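Local coordinates for EGF family domain-containing protein (Toxoplasma gondii, PDB 4Z80) that binds a peptide of its RON2-like partner TgRON2L1 and probably helps form the moving junction during host-cell invasion, at residues A[8-16]-A[459-467]; A[63-71]-A[170-178]. All blocks are in the same frame, centred on the assembly; numbering follows the deposited sequence.

Overall arrangement
Helix 8-16 opens the modelled chain almost at once and is met by segment 459-467 near its other end, so interaction 1 closes a loop of 442 residues that holds nearly the whole modelled chain. Interaction 2 lies entirely within that loop: the coil 63-71 is met by the last part of helix 165-172 and the turns that follow, closing a smaller loop of 98 residues. The two do not cross along the chain. The centres of interactions 1 and 2 are about 42 Å apart. Interaction 1 ties the N terminus to the region of strands 363-366 and 436-440, whereas interaction 2 ties the loop after strand 60-62 to the turns after helix 165-172, next to the bound RON2L1 peptide.

Interaction 1: residues A[8-16]-A[459-467]; sequences TSTSRATYM and DPDSIAVLP
I463 sets its branched side chain against helix 8-16 beside R12 and Y15. With CG1 anti to its own backbone N (chi1 -169°), that arm runs along the helix backbone at R12 and carries CD1 to T8, while the other branch, CG2, lies 3.7 Å from Y15 CB. The carbonyl of the same isoleucine serves R12: R12 NE donates to I463 O at 2.6 Å, a short bond bent at the hydrogen (132°), with the oxygen tilted from the guanidinium plane. A bend at chi3 of R12 turns the guanidinium so that L466 CD2 covers one face, 3.3 Å from R12 NH2, with T8 O toward the rim of the opposite face. Y15 grips the turn differently. D461 CB sits over one ring face, 3.7 Å from the ring centroid in a CH-pi contact, and D461 N donates to Y15 OH at 3.0 Å. A464 CB approaches Y15 CE2 obliquely at 3.6 Å and also touches the sulfur of M16. D461 OD1 in turn accepts from I463 N, an Asx turn. Backbone hydrogen bonds join A464 and L466 to L437, and an N-terminal helix thus packs on the 3-10 segment 462-464, introduced by that Asx turn, beside strand 436-440.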
ATOM      1  N   THR A   8      19.086 -15.154  27.733  1.00 26.16           N
ATOM      2  CA  THR A   8      18.946 -13.783  27.278  1.00 22.32           C
ATOM      3  C   THR A   8      19.539 -13.598  25.884  1.00 21.31           C
ATOM      4  O   THR A   8      18.984 -12.858  25.088  1.00 17.93           O
ATOM      5  CB  THR A   8      19.617 -12.796  28.236  1.00 23.21           C
ATOM      6  OG1 THR A   8      20.950 -13.242  28.516  1.00 27.12           O
ATOM      7  CG2 THR A   8      18.834 -12.700  29.536  1.00 25.24           C
ATOM      8  N   SER A   9      20.653 -14.266  25.584  1.00 20.97           N
ATOM      9  CA  SER A   9      21.281 -14.106  24.270  1.00 21.42           C
ATOM     10  C   SER A   9      20.347 -14.591  23.157  1.00 20.30           C
ATOM     11  O   SER A   9      20.239 -13.952  22.108  1.00 17.20           O
ATOM     12  CB  SER A   9      22.621 -14.849  24.203  1.00 22.64           C
ATOM     13  OG  SER A   9      22.442 -16.252  24.224  1.00 33.60           O
ATOM     14  N   THR A  10      19.667 -15.711  23.391  1.00 19.85           N
ATOM     15  CA  THR A  10      18.696 -16.234  22.436  1.00 19.98           C
ATOM     16  C   THR A  10      17.495 -15.302  22.313  1.00 19.97           C
ATOM     17  O   THR A  10      17.025 -15.017  21.210  1.00 17.36           O
ATOM     18  CB  THR A  10      18.227 -17.637  22.842  1.00 26.51           C
ATOM     19  OG1 THR A  10      19.353 -18.524  22.830  1.00 29.87           O
ATOM     20  CG2 THR A  10      17.162 -18.168  21.882  1.00 31.06           C
ATOM     21  N   SER A  11      16.999 -14.815  23.443  1.00 17.31           N
ATOM     22  CA  SER A  11      15.870 -13.904  23.421  1.00 16.28           C
ATOM     23  C   SER A  11      16.219 -12.604  22.716  1.00 12.95           C
ATOM     24  O   SER A  11      15.387 -12.038  22.009  1.00 14.72           O
ATOM     25  CB  SER A  11      15.394 -13.611  24.839  1.00 20.23           C
ATOM     26  OG  SER A  11      14.787 -14.762  25.395  1.00 21.37           O
ATOM     27  N   ARG A  12      17.449 -12.141  22.908  1.00 14.52           N
ATOM     28  CA  ARG A  12      17.922 -10.928  22.258  1.00 14.00           C
ATOM     29  C   ARG A  12      17.948 -11.112  20.744  1.00 15.02           C
ATOM     30  O   ARG A  12      17.497 -10.245  19.999  1.00 14.10           O
ATOM     31  CB  ARG A  12      19.312 -10.549  22.772  1.00 13.86           C
ATOM     32  CG  ARG A  12      19.956  -9.366  22.054  1.00 15.99           C
ATOM     33  CD  ARG A  12      21.210  -8.885  22.759  1.00 18.58           C
ATOM     34  NE  ARG A  12      20.934  -8.646  24.175  1.00 23.58           N
ATOM     35  CZ  ARG A  12      21.335  -9.423  25.180  1.00 30.48           C
ATOM     36  NH1 ARG A  12      22.085 -10.500  24.964  1.00 28.33           N
ATOM     37  NH2 ARG A  12      20.993  -9.104  26.421  1.00 32.68           N
ATOM     38  N   ALA A  13      18.480 -12.243  20.295  1.00 15.29           N
ATOM     39  CA  ALA A  13      18.536 -12.528  18.860  1.00 15.94           C
ATOM     40  C   ALA A  13      17.132 -12.606  18.265  1.00 16.35           C
ATOM     41  O   ALA A  13      16.875 -12.085  17.175  1.00 14.64           O
ATOM     42  CB  ALA A  13      19.299 -13.825  18.603  1.00 17.95           C
ATOM     43  N   THR A  14      16.210 -13.241  18.979  1.00 13.31           N
ATOM     44  CA  THR A  14      14.831 -13.359  18.507  1.00 14.50           C
ATOM     45  C   THR A  14      14.190 -11.983  18.355  1.00 15.71           C
ATOM     46  O   THR A  14      13.511 -11.719  17.360  1.00 16.28           O
ATOM     47  CB  THR A  14      13.993 -14.224  19.465  1.00 19.99           C
ATOM     48  OG1 THR A  14      14.458 -15.577  19.395  1.00 20.78           O
ATOM     49  CG2 THR A  14      12.513 -14.192  19.107  1.00 19.05           C
ATOM     50  N   TYR A  15      14.416 -11.105  19.327  1.00 13.21           N
ATOM     51  CA  TYR A  15      13.885  -9.751  19.266  1.00 12.10           C
ATOM     52  C   TYR A  15      14.525  -8.961  18.121  1.00 13.21           C
ATOM     53  O   TYR A  15      13.824  -8.316  17.341  1.00 12.24           O
ATOM     54  CB  TYR A  15      14.096  -9.014  20.599  1.00 12.72           C
ATOM     55  CG  TYR A  15      13.776  -7.530  20.517  1.00 12.55           C
ATOM     56  CD1 TYR A  15      12.464  -7.082  20.501  1.00 14.39           C
ATOM     57  CD2 TYR A  15      14.790  -6.587  20.431  1.00 11.69           C
ATOM     58  CE1 TYR A  15      12.169  -5.718  20.405  1.00 16.80           C
ATOM     59  CE2 TYR A  15      14.507  -5.230  20.342  1.00 14.05           C
ATOM     60  CZ  TYR A  15      13.199  -4.806  20.323  1.00 14.17           C
ATOM     61  OH  TYR A  15      12.942  -3.452  20.234  1.00 18.47           O
ATOM     62  N   MET A  16      15.849  -9.015  18.016  1.00 14.46           N
ATOM     63  CA  MET A  16      16.564  -8.187  17.041  1.00 11.82           C
ATOM     64  C   MET A  16      16.310  -8.617  15.602  1.00 13.63           C
ATOM     65  O   MET A  16      16.577  -7.850  14.677  1.00 13.41           O
ATOM     66  CB  MET A  16      18.067  -8.201  17.333  1.00 14.07           C
ATOM     67  CG  MET A  16      18.447  -7.408  18.580  1.00 12.94           C
ATOM     68  SD  MET A  16      18.057  -5.662  18.497  1.00 14.33           S
ATOM     69  CE  MET A  16      19.137  -5.115  17.168  1.00 12.54           C
ATOM     70  N   ASP A 459      11.472   3.685  23.359  1.00 13.30           N
ATOM     71  CA  ASP A 459      12.519   2.733  23.693  1.00 13.14           C
ATOM     72  C   ASP A 459      12.383   1.430  22.930  1.00 14.33           C
ATOM     73  O   ASP A 459      11.275   0.993  22.634  1.00 14.27           O
ATOM     74  CB  ASP A 459      12.495   2.420  25.185  1.00 15.54           C
ATOM     75  CG  ASP A 459      12.693   3.642  26.031  1.00 17.26           C
ATOM     76  OD1 ASP A 459      13.714   4.334  25.841  1.00 16.17           O
ATOM     77  OD2 ASP A 459      11.827   3.909  26.892  1.00 19.15           O
ATOM     78  N   PRO A 460      13.516   0.786  22.635  1.00 13.88           N
ATOM     79  CA  PRO A 460      13.463  -0.612  22.220  1.00 12.59           C
ATOM     80  C   PRO A 460      13.137  -1.482  23.420  1.00 16.37           C
ATOM     81  O   PRO A 460      13.162  -0.988  24.546  1.00 15.06           O
ATOM     82  CB  PRO A 460      14.876  -0.884  21.725  1.00 15.59           C
ATOM     83  CG  PRO A 460      15.716  -0.010  22.612  1.00 14.09           C
ATOM     84  CD  PRO A 460      14.903   1.239  22.843  1.00 15.07           C
ATOM     85  N   ASP A 461      12.842  -2.752  23.191  1.00 15.88           N
ATOM     86  CA  ASP A 461      12.808  -3.718  24.283  1.00 15.31           C
ATOM     87  C   ASP A 461      14.193  -3.761  24.936  1.00 17.29           C
ATOM     88  O   ASP A 461      15.209  -3.850  24.244  1.00 15.48           O
ATOM     89  CB  ASP A 461      12.389  -5.095  23.762  1.00 15.30           C
ATOM     90  CG  ASP A 461      12.036  -6.067  24.874  1.00 20.23           C
ATOM     91  OD1 ASP A 461      12.853  -6.256  25.797  1.00 16.35           O
ATOM     92  OD2 ASP A 461      10.931  -6.647  24.809  1.00 29.69           O
ATOM     93  N   SER A 462      14.241  -3.683  26.263  1.00 13.88           N
ATOM     94  CA  SER A 462      15.515  -3.645  26.978  1.00 13.88           C
ATOM     95  C   SER A 462      16.363  -4.912  26.771  1.00 15.66           C
ATOM     96  O   SER A 462      17.569  -4.889  27.019  1.00 15.66           O
ATOM     97  CB  SER A 462      15.274  -3.418  28.478  1.00 15.91           C
ATOM     98  OG  SER A 462      14.487  -4.445  29.041  1.00 17.06           O
ATOM     99  N   ILE A 463      15.750  -5.999  26.304  1.00 14.95           N
ATOM    100  CA  ILE A 463      16.502  -7.208  25.968  1.00 15.52           C
ATOM    101  C   ILE A 463      17.597  -6.925  24.932  1.00 16.91           C
ATOM    102  O   ILE A 463      18.624  -7.609  24.892  1.00 18.60           O
ATOM    103  CB  ILE A 463      15.567  -8.312  25.433  1.00 14.82           C
ATOM    104  CG1 ILE A 463      16.283  -9.668  25.342  1.00 20.37           C
ATOM    105  CG2 ILE A 463      15.009  -7.958  24.063  1.00 18.08           C
ATOM    106  CD1 ILE A 463      16.865 -10.168  26.653  1.00 20.87           C
ATOM    107  N   ALA A 464      17.385  -5.899  24.118  1.00 15.86           N
ATOM    108  CA  ALA A 464      18.337  -5.539  23.055  1.00 17.93           C
ATOM    109  C   ALA A 464      19.593  -4.835  23.551  1.00 20.04           C
ATOM    110  O   ALA A 464      20.620  -4.845  22.872  1.00 16.92           O
ATOM    111  CB  ALA A 464      17.653  -4.661  22.042  1.00 16.22           C
ATOM    112  N   VAL A 465      19.514  -4.216  24.724  1.00 15.05           N
ATOM    113  CA  VAL A 465      20.529  -3.280  25.170  1.00 16.13           C
ATOM    114  C   VAL A 465      21.608  -3.977  25.997  1.00 23.04           C
ATOM    115  O   VAL A 465      21.312  -4.730  26.928  1.00 20.40           O
ATOM    116  CB  VAL A 465      19.876  -2.128  25.966  1.00 18.63           C
ATOM    117  CG1 VAL A 465      20.917  -1.159  26.480  1.00 20.51           C
ATOM    118  CG2 VAL A 465      18.877  -1.383  25.090  1.00 21.09           C
ATOM    119  N   LEU A 466      22.861  -3.745  25.617  1.00 17.87           N
ATOM    120  CA  LEU A 466      24.019  -4.263  26.345  1.00 17.27           C
ATOM    121  C   LEU A 466      24.990  -3.125  26.622  1.00 20.10           C
ATOM    122  O   LEU A 466      25.016  -2.134  25.893  1.00 18.74           O
ATOM    123  CB  LEU A 466      24.730  -5.368  25.556  1.00 18.22           C
ATOM    124  CG  LEU A 466      23.992  -6.687  25.381  1.00 18.49           C
ATOM    125  CD1 LEU A 466      24.733  -7.582  24.393  1.00 23.20           C
ATOM    126  CD2 LEU A 466      23.821  -7.395  26.715  1.00 24.93           C
ATOM    127  N   PRO A 467      25.803  -3.261  27.682  1.00 18.92           N
ATOM    128  CA  PRO A 467      26.854  -2.267  27.918  1.00 21.24           C
ATOM    129  C   PRO A 467      27.847  -2.234  26.761  1.00 18.88           C
ATOM    130  O   PRO A 467      28.104  -3.275  26.146  1.00 20.44           O
ATOM    131  CB  PRO A 467      27.522  -2.750  29.213  1.00 23.57           C
ATOM    132  CG  PRO A 467      27.156  -4.194  29.329  1.00 27.10           C
ATOM    133  CD  PRO A 467      25.819  -4.344  28.677  1.00 22.73           C
TER

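Interaction 2: residues A[63-71]-A[170-178]; sequences MYDSSAQAY and QDMVTDKEF
The rings of Y71 and Y64 each meet a carboxylate of the other segment edge-on. Over one face of the Y71 ring lies Q69 CB, and at the edge, in the ring plane, is D171 OD1. Y71 OH donates to D171 OD1 at 2.6 Å, on the syn lone pair, and the carboxylate stands almost perpendicular to the ring (85°). The Y64 ring has E177 CG and water 1 at its edge; E177 OE1 is 3.7 Å from Y64 CD2, with ring and carboxylate again nearly perpendicular. Water 1 donates to both Y64 O and E177 OE1.

Between the two tyrosines the backbones come close, S67 CA lying 3.9 Å from D175 CA. K176 N donates to S66 O at 3.2 Å, from above the carbonyl plane, and water 2 links S66 O with T174 O. Water 3 accepts from A68 N and lies within bonding distance of D171 O, as water 4 does for Q69 N and D171 OD1, although not every such bond can form at once. Both segments carry Asx turns: D65 OD1 takes S67 N and S67 OG, while D175 OD1 takes E177 N.

D65 OD1 and D175 OD2, like charges, are 4.8 Å apart; R276 forms salt bridges with D175 OD2 and E177 OE1 and a long, weak ion pair with D65 OD1, probably easing the repulsion. Backbone N-H groups, the S67 hydroxyl, H264 (at D175) and H335 (at E177) also satisfy these buried carboxylates, with water 1 at E177. D171 OD2 accepts from the backbone N of Q10 of the RON2L1 peptide chain. Y71, which also packs on N9 of that chain, fixes the other oxygen, probably helping to orient the carboxylate that receives the peptide.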
ATOM      1  N   MET A  63       4.258  -9.149 -11.478  1.00 12.70           N
ATOM      2  CA  MET A  63       2.858  -9.429 -11.251  1.00 13.16           C
ATOM      3  C   MET A  63       2.635 -10.938 -11.226  1.00 13.33           C
ATOM      4  O   MET A  63       3.060 -11.665 -12.128  1.00 14.10           O
ATOM      5  CB  MET A  63       1.993  -8.768 -12.323  1.00 15.39           C
ATOM      6  CG  MET A  63       0.503  -9.120 -12.231  1.00 15.23           C
ATOM      7  SD  MET A  63      -0.283  -8.685 -10.663  1.00 15.56           S
ATOM      8  CE  MET A  63      -0.413  -6.900 -10.824  1.00 15.43           C
ATOM      9  N   TYR A  64       1.985 -11.391 -10.162  1.00 13.79           N
ATOM     10  CA  TYR A  64       1.693 -12.797  -9.951  1.00 13.14           C
ATOM     11  C   TYR A  64       0.187 -12.963  -9.944  1.00 14.99           C
ATOM     12  O   TYR A  64      -0.500 -12.346  -9.127  1.00 14.44           O
ATOM     13  CB  TYR A  64       2.292 -13.272  -8.630  1.00 14.32           C
ATOM     14  CG  TYR A  64       1.983 -14.701  -8.269  1.00 14.69           C
ATOM     15  CD1 TYR A  64       2.712 -15.745  -8.821  1.00 17.14           C
ATOM     16  CD2 TYR A  64       0.991 -15.005  -7.351  1.00 16.79           C
ATOM     17  CE1 TYR A  64       2.447 -17.058  -8.481  1.00 18.32           C
ATOM     18  CE2 TYR A  64       0.713 -16.319  -7.004  1.00 18.07           C
ATOM     19  CZ  TYR A  64       1.447 -17.336  -7.572  1.00 16.91           C
ATOM     20  OH  TYR A  64       1.179 -18.639  -7.224  1.00 19.87           O
ATOM     21  N   ASP A  65      -0.323 -13.782 -10.855  1.00 15.02           N
ATOM     22  CA  ASP A  65      -1.754 -14.027 -10.943  1.00 16.28           C
ATOM     23  C   ASP A  65      -2.017 -15.529 -10.998  1.00 17.32           C
ATOM     24  O   ASP A  65      -1.802 -16.174 -12.023  1.00 16.83           O
ATOM     25  CB  ASP A  65      -2.351 -13.325 -12.162  1.00 16.63           C
ATOM     26  CG  ASP A  65      -3.864 -13.255 -12.108  1.00 15.87           C
ATOM     27  OD1 ASP A  65      -4.471 -14.173 -11.525  1.00 16.84           O
ATOM     28  OD2 ASP A  65      -4.445 -12.284 -12.637  1.00 14.59           O
ATOM     29  N   SER A  66      -2.494 -16.071  -9.884  1.00 17.48           N
ATOM     30  CA  SER A  66      -2.795 -17.493  -9.782  1.00 16.93           C
ATOM     31  C   SER A  66      -4.303 -17.742  -9.813  1.00 17.02           C
ATOM     32  O   SER A  66      -4.778 -18.769  -9.336  1.00 18.77           O
ATOM     33  CB  SER A  66      -2.187 -18.079  -8.508  1.00 19.75           C
ATOM     34  OG  SER A  66      -2.645 -17.386  -7.365  1.00 20.08           O
ATOM     35  N   SER A  67      -5.057 -16.800 -10.374  1.00 17.27           N
ATOM     36  CA  SER A  67      -6.447 -17.084 -10.712  1.00 16.78           C
ATOM     37  C   SER A  67      -6.416 -18.133 -11.820  1.00 17.20           C
ATOM     38  O   SER A  67      -5.395 -18.318 -12.482  1.00 19.12           O
ATOM     39  CB  SER A  67      -7.202 -15.815 -11.147  1.00 16.55           C
ATOM     40  OG  SER A  67      -6.680 -15.281 -12.354  1.00 16.60           O
ATOM     41  N   ALA A  68      -7.525 -18.834 -12.012  1.00 16.87           N
ATOM     42  CA  ALA A  68      -7.587 -19.875 -13.028  1.00 20.95           C
ATOM     43  C   ALA A  68      -7.249 -19.324 -14.417  1.00 22.21           C
ATOM     44  O   ALA A  68      -6.610 -20.006 -15.223  1.00 21.69           O
ATOM     45  CB  ALA A  68      -8.957 -20.509 -13.029  1.00 21.41           C
ATOM     46  N   GLN A  69      -7.663 -18.086 -14.688  1.00 19.38           N
ATOM     47  CA  GLN A  69      -7.411 -17.460 -15.988  1.00 18.39           C
ATOM     48  C   GLN A  69      -6.089 -16.690 -16.047  1.00 19.80           C
ATOM     49  O   GLN A  69      -5.652 -16.299 -17.130  1.00 19.60           O
ATOM     50  CB  GLN A  69      -8.559 -16.512 -16.355  1.00 20.50           C
ATOM     51  CG  GLN A  69      -9.920 -17.182 -16.432  1.00 22.99           C
ATOM     52  CD  GLN A  69      -9.903 -18.430 -17.287  1.00 28.55           C
ATOM     53  OE1 GLN A  69      -9.366 -18.428 -18.394  1.00 29.12           O
ATOM     54  NE2 GLN A  69     -10.462 -19.514 -16.764  1.00 27.63           N
ATOM     55  N   ALA A  70      -5.467 -16.468 -14.890  1.00 17.96           N
ATOM     56  CA  ALA A  70      -4.195 -15.747 -14.809  1.00 17.93           C
ATOM     57  C   ALA A  70      -4.262 -14.411 -15.553  1.00 17.00           C
ATOM     58  O   ALA A  70      -3.317 -14.025 -16.238  1.00 17.47           O
ATOM     59  CB  ALA A  70      -3.057 -16.613 -15.360  1.00 19.51           C
ATOM     60  N   TYR A  71      -5.378 -13.704 -15.384  1.00 17.02           N
ATOM     61  CA  TYR A  71      -5.682 -12.496 -16.156  1.00 16.25           C
ATOM     62  C   TYR A  71      -4.531 -11.504 -16.267  1.00 16.86           C
ATOM     63  O   TYR A  71      -4.167 -11.090 -17.362  1.00 17.58           O
ATOM     64  CB  TYR A  71      -6.868 -11.753 -15.537  1.00 19.12           C
ATOM     65  CG  TYR A  71      -8.164 -12.529 -15.481  1.00 15.25           C
ATOM     66  CD1 TYR A  71      -8.911 -12.750 -16.630  1.00 17.02           C
ATOM     67  CD2 TYR A  71      -8.654 -13.009 -14.277  1.00 17.40           C
ATOM     68  CE1 TYR A  71     -10.106 -13.449 -16.578  1.00 16.37           C
ATOM     69  CE2 TYR A  71      -9.843 -13.706 -14.216  1.00 18.00           C
ATOM     70  CZ  TYR A  71     -10.565 -13.921 -15.373  1.00 17.94           C
ATOM     71  OH  TYR A  71     -11.755 -14.610 -15.314  1.00 19.07           O
ATOM     72  N   GLN A 170     -15.937 -18.791 -10.146  1.00 18.82           N
ATOM     73  CA  GLN A 170     -15.041 -18.961 -11.293  1.00 18.90           C
ATOM     74  C   GLN A 170     -13.757 -18.144 -11.172  1.00 17.45           C
ATOM     75  O   GLN A 170     -12.744 -18.493 -11.784  1.00 22.22           O
ATOM     76  CB  GLN A 170     -15.715 -18.558 -12.609  1.00 21.73           C
ATOM     77  CG  GLN A 170     -17.210 -18.766 -12.691  1.00 41.78           C
ATOM     78  CD  GLN A 170     -17.571 -20.049 -13.372  1.00 46.08           C
ATOM     79  OE1 GLN A 170     -16.991 -21.101 -13.095  1.00 49.96           O
ATOM     80  NE2 GLN A 170     -18.536 -19.976 -14.281  1.00 46.34           N
ATOM     81  N   ASP A 171     -13.813 -17.037 -10.434  1.00 17.26           N
ATOM     82  CA  ASP A 171     -12.637 -16.175 -10.281  1.00 17.11           C
ATOM     83  C   ASP A 171     -12.046 -16.233  -8.882  1.00 16.91           C
ATOM     84  O   ASP A 171     -10.847 -16.426  -8.737  1.00 18.36           O
ATOM     85  CB  ASP A 171     -12.971 -14.717 -10.631  1.00 18.47           C
ATOM     86  CG  ASP A 171     -12.922 -14.440 -12.129  1.00 19.22           C
ATOM     87  OD1 ASP A 171     -12.444 -15.299 -12.899  1.00 18.74           O
ATOM     88  OD2 ASP A 171     -13.350 -13.340 -12.540  1.00 19.03           O
ATOM     89  N   MET A 172     -12.865 -16.061  -7.854  1.00 16.71           N
ATOM     90  CA  MET A 172     -12.341 -15.983  -6.494  1.00 15.37           C
ATOM     91  C   MET A 172     -11.938 -17.339  -5.909  1.00 19.31           C
ATOM     92  O   MET A 172     -10.773 -17.534  -5.573  1.00 19.26           O
ATOM     93  CB  MET A 172     -13.356 -15.299  -5.590  1.00 17.03           C
ATOM     94  CG  MET A 172     -13.480 -13.810  -5.864  1.00 17.63           C
ATOM     95  SD  MET A 172     -14.829 -13.069  -4.936  1.00 22.87           S
ATOM     96  CE  MET A 172     -14.462 -11.327  -5.087  1.00 25.32           C
ATOM     97  N   VAL A 173     -12.872 -18.283  -5.794  1.00 16.89           N
ATOM     98  CA  VAL A 173     -12.579 -19.503  -5.034  1.00 18.30           C
ATOM     99  C   VAL A 173     -11.487 -20.364  -5.663  1.00 20.13           C
ATOM    100  O   VAL A 173     -10.785 -21.087  -4.954  1.00 24.21           O
ATOM    101  CB  VAL A 173     -13.843 -20.382  -4.843  1.00 24.38           C
ATOM    102  CG1 VAL A 173     -14.872 -19.644  -4.032  1.00 28.96           C
ATOM    103  CG2 VAL A 173     -14.393 -20.831  -6.166  1.00 30.78           C
ATOM    104  N   THR A 174     -11.338 -20.287  -6.980  1.00 19.04           N
ATOM    105  CA  THR A 174     -10.328 -21.070  -7.684  1.00 19.60           C
ATOM    106  C   THR A 174      -9.013 -20.296  -7.886  1.00 21.18           C
ATOM    107  O   THR A 174      -8.124 -20.743  -8.615  1.00 23.10           O
ATOM    108  CB  THR A 174     -10.853 -21.546  -9.050  1.00 24.74           C
ATOM    109  OG1 THR A 174     -11.295 -20.423  -9.822  1.00 21.51           O
ATOM    110  CG2 THR A 174     -12.020 -22.513  -8.864  1.00 24.65           C
ATOM    111  N   ASP A 175      -8.904 -19.143  -7.231  1.00 18.36           N
ATOM    112  CA  ASP A 175      -7.669 -18.356  -7.194  1.00 18.07           C
ATOM    113  C   ASP A 175      -6.817 -18.857  -6.039  1.00 16.89           C
ATOM    114  O   ASP A 175      -7.265 -18.848  -4.894  1.00 17.03           O
ATOM    115  CB  ASP A 175      -8.012 -16.868  -7.028  1.00 17.13           C
ATOM    116  CG  ASP A 175      -6.805 -15.942  -7.166  1.00 19.35           C
ATOM    117  OD1 ASP A 175      -5.654 -16.353  -6.882  1.00 17.14           O
ATOM    118  OD2 ASP A 175      -7.031 -14.770  -7.544  1.00 16.61           O
ATOM    119  N   LYS A 176      -5.585 -19.271  -6.324  1.00 15.86           N
ATOM    120  CA  LYS A 176      -4.743 -19.872  -5.296  1.00 18.50           C
ATOM    121  C   LYS A 176      -4.330 -18.877  -4.206  1.00 18.73           C
ATOM    122  O   LYS A 176      -3.874 -19.287  -3.138  1.00 17.67           O
ATOM    123  CB  LYS A 176      -3.511 -20.507  -5.945  1.00 20.95           C
ATOM    124  CG  LYS A 176      -3.880 -21.624  -6.913  1.00 28.49           C
ATOM    125  CD  LYS A 176      -2.680 -22.453  -7.337  1.00 34.83           C
ATOM    126  CE  LYS A 176      -3.118 -23.605  -8.230  1.00 38.71           C
ATOM    127  NZ  LYS A 176      -2.012 -24.559  -8.522  1.00 51.92           N
ATOM    128  N   GLU A 177      -4.526 -17.582  -4.451  1.00 16.14           N
ATOM    129  CA  GLU A 177      -4.247 -16.571  -3.429  1.00 15.67           C
ATOM    130  C   GLU A 177      -5.476 -16.202  -2.599  1.00 15.50           C
ATOM    131  O   GLU A 177      -5.367 -15.500  -1.595  1.00 15.72           O
ATOM    132  CB  GLU A 177      -3.669 -15.304  -4.072  1.00 14.45           C
ATOM    133  CG  GLU A 177      -2.254 -15.497  -4.580  1.00 14.68           C
ATOM    134  CD  GLU A 177      -1.490 -14.197  -4.676  1.00 15.35           C
ATOM    135  OE1 GLU A 177      -1.818 -13.379  -5.561  1.00 15.18           O
ATOM    136  OE2 GLU A 177      -0.564 -13.995  -3.862  1.00 15.25           O
ATOM    137  N   PHE A 178      -6.648 -16.661  -3.027  1.00 17.89           N
ATOM    138  CA  PHE A 178      -7.885 -16.355  -2.327  1.00 16.15           C
ATOM    139  C   PHE A 178      -8.148 -17.402  -1.256  1.00 18.91           C
ATOM    140  O   PHE A 178      -7.841 -18.574  -1.448  1.00 21.44           O
ATOM    141  CB  PHE A 178      -9.048 -16.305  -3.314  1.00 16.68           C
ATOM    142  CG  PHE A 178     -10.344 -15.814  -2.717  1.00 18.33           C
ATOM    143  CD1 PHE A 178     -10.630 -14.462  -2.682  1.00 17.78           C
ATOM    144  CD2 PHE A 178     -11.282 -16.706  -2.216  1.00 17.75           C
ATOM    145  CE1 PHE A 178     -11.815 -13.996  -2.149  1.00 19.42           C
ATOM    146  CE2 PHE A 178     -12.476 -16.247  -1.670  1.00 21.03           C
ATOM    147  CZ  PHE A 178     -12.744 -14.893  -1.640  1.00 21.11           C
TER
HETATM  148  O   HOH W   1      -0.227 -11.445  -6.640  1.00 15.23           O
HETATM  149  O   HOH W   2      -5.648 -21.262 -10.078  1.00 34.64           O
HETATM  150  O   HOH W   3      -9.809 -18.138 -10.378  1.00 19.96           O
HETATM  151  O   HOH W   4     -10.113 -17.105 -13.089  1.00 20.30           O
HETATM  152  O   HOH W   5     -12.053 -19.534 -14.199  1.00 31.65           O